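Local structure of soluble lytic transglycosylase B3 (Pseudomonas aeruginosa, 5ANZ) at residues Asp79-Glu84 with Gly152-Ile157. The protein is probably a lytic transglycosylase that cleaves the glycan strands of peptidoglycan during cell-wall turnover, and it binds a calcium ion. Numbering follows the deposited sequence.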
loop_
_atom_site.group_PDB
_atom_site.type_symbol
_atom_site.label_atom_id
_atom_site.label_comp_id
_atom_site.label_asym_id
_atom_site.label_seq_id
_atom_site.Cartn_x
_atom_site.Cartn_y
_atom_site.Cartn_z
ATOM N N ASP A 79 3.380 -14.459 20.548
ATOM C CA ASP A 79 2.050 -14.645 19.975
ATOM C C ASP A 79 2.128 -15.532 18.722
ATOM O O ASP A 79 2.602 -15.087 17.677
ATOM C CB ASP A 79 1.431 -13.294 19.623
ATOM C CG ASP A 79 0.003 -13.422 19.159
ATOM O OD1 ASP A 79 -0.440 -14.581 18.935
ATOM O OD2 ASP A 79 -0.677 -12.380 19.032
ATOM N N PRO A 80 1.648 -16.781 18.816
ATOM C CA PRO A 80 1.774 -17.703 17.676
ATOM C C PRO A 80 1.036 -17.209 16.437
ATOM O O PRO A 80 1.419 -17.563 15.319
ATOM C CB PRO A 80 1.150 -19.002 18.201
ATOM C CG PRO A 80 1.266 -18.906 19.682
ATOM C CD PRO A 80 1.080 -17.447 20.000
ATOM N N ALA A 81 0.001 -16.400 16.638
ATOM C CA ALA A 81 -0.754 -15.822 15.536
ATOM C C ALA A 81 0.136 -14.889 14.724
ATOM O O ALA A 81 0.044 -14.830 13.498
ATOM C CB ALA A 81 -1.980 -15.076 16.058
ATOM N N VAL A 82 1.006 -14.164 15.417
ATOM C CA VAL A 82 1.929 -13.258 14.760
ATOM C C VAL A 82 2.984 -14.065 13.985
ATOM O O VAL A 82 3.340 -13.728 12.850
ATOM C CB VAL A 82 2.572 -12.308 15.802
ATOM C CG1 VAL A 82 3.704 -11.519 15.195
ATOM C CG2 VAL A 82 1.517 -11.378 16.357
ATOM N N VAL A 83 3.461 -15.156 14.580
ATOM C CA VAL A 83 4.434 -16.004 13.895
ATOM C C VAL A 83 3.824 -16.591 12.623
ATOM O O VAL A 83 4.463 -16.623 11.574
ATOM C CB VAL A 83 4.932 -17.139 14.802
ATOM C CG1 VAL A 83 5.839 -18.088 14.022
ATOM C CG2 VAL A 83 5.660 -16.565 16.038
ATOM N N GLU A 84 2.578 -17.037 12.723
ATOM C CA GLU A 84 1.872 -17.613 11.580
ATOM C C GLU A 84 1.677 -16.596 10.459
ATOM O O GLU A 84 1.919 -16.920 9.294
ATOM C CB GLU A 84 0.520 -18.185 12.018
ATOM C CG GLU A 84 -0.367 -18.643 10.866
ATOM C CD GLU A 84 0.343 -19.570 9.887
ATOM O OE1 GLU A 84 1.281 -20.286 10.302
ATOM O OE2 GLU A 84 -0.036 -19.580 8.698
ATOM N N GLY A 152 -6.703 -3.592 14.152
ATOM C CA GLY A 152 -6.088 -4.757 14.733
ATOM C C GLY A 152 -6.480 -4.781 16.197
ATOM O O GLY A 152 -6.992 -3.800 16.746
ATOM N N ASN A 153 -6.280 -5.937 16.799
ATOM C CA ASN A 153 -6.532 -6.135 18.207
ATOM C C ASN A 153 -5.342 -6.869 18.764
ATOM O O ASN A 153 -5.486 -7.820 19.528
ATOM C CB ASN A 153 -7.826 -6.918 18.435
ATOM C CG ASN A 153 -7.795 -8.295 17.792
ATOM O OD1 ASN A 153 -7.201 -8.484 16.731
ATOM N ND2 ASN A 153 -8.435 -9.264 18.436
ATOM N N LYS A 154 -4.156 -6.446 18.333
ATOM C CA LYS A 154 -2.937 -6.990 18.883
ATOM C C LYS A 154 -2.098 -5.903 19.512
ATOM O O LYS A 154 -1.952 -4.815 18.959
ATOM C CB LYS A 154 -2.159 -7.729 17.785
ATOM C CG LYS A 154 -2.881 -8.970 17.281
ATOM C CD LYS A 154 -2.005 -9.760 16.311
ATOM C CE LYS A 154 -2.630 -11.111 15.963
ATOM N NZ LYS A 154 -3.938 -10.962 15.280
ATOM N N ASN A 155 -1.536 -6.204 20.675
ATOM C CA ASN A 155 -0.638 -5.292 21.337
ATOM C C ASN A 155 0.669 -5.183 20.562
ATOM O O ASN A 155 1.323 -6.203 20.282
ATOM C CB ASN A 155 -0.359 -5.749 22.763
ATOM C CG ASN A 155 0.497 -4.751 23.506
ATOM O OD1 ASN A 155 1.724 -4.795 23.423
ATOM N ND2 ASN A 155 -0.152 -3.799 24.189
ATOM N N VAL A 156 1.030 -3.950 20.208
ATOM C CA VAL A 156 2.178 -3.702 19.329
ATOM C C VAL A 156 3.466 -4.218 19.948
ATOM O O VAL A 156 4.317 -4.773 19.235
ATOM C CB VAL A 156 2.303 -2.199 19.026
ATOM C CG1 VAL A 156 3.640 -1.867 18.359
ATOM C CG2 VAL A 156 1.125 -1.773 18.136
ATOM N N ILE A 157 3.609 -4.063 21.269
ATOM C CA ILE A 157 4.843 -4.543 21.915
ATOM C C ILE A 157 4.925 -6.065 21.827
ATOM O O ILE A 157 5.974 -6.634 21.510
ATOM C CB ILE A 157 4.941 -4.102 23.377
ATOM C CG1 ILE A 157 4.901 -2.575 23.467
ATOM C CG2 ILE A 157 6.210 -4.689 24.022
ATOM C CD1 ILE A 157 6.040 -1.850 22.760
#
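The aliphatic arm of Lys-154 reaches over to the first turn of helix 80-87 and is met there by Asp-79, Ala-81 and Val-82. Lys-154 CD lies 3.9 Å from Val-82 CG2, the two side chains running antiparallel alongside one another, while Lys-154 CE sits 4.0 Å from the methyl CB of Ala-81. Asp-79 lies roughly perpendicular to the lysine chain and brings its OD2 to 3.9 Å from Lys-154 CE. Lys-154 is extended from CB to CE and then bends at its last torsion (chi4 62°), which leaves Lys-154 NZ 5.2 Å from Asp-79 OD2, so the opposite charges may attract at a distance but form no salt bridge. Asp-79 is the N-cap of helix 80-87: with CG anti to the backbone N (chi1 -174°), its OD1 accepts from Ala-81 N at 3.0 Å, the donor standing well above the carboxylate plane. Within the helical transglycosylase SLT domain, of the lysozyme clan, the contact joins this short helix to strand 154-155, which pairs with strand 195-196. Asn-155 caps helix 156-166, its OD1 accepting from Arg-158 N and, more weakly, from Ile-157 N. Val-82, which is buried, also packs on Ser-159 and Leu-163 of that helix and on Trp-198.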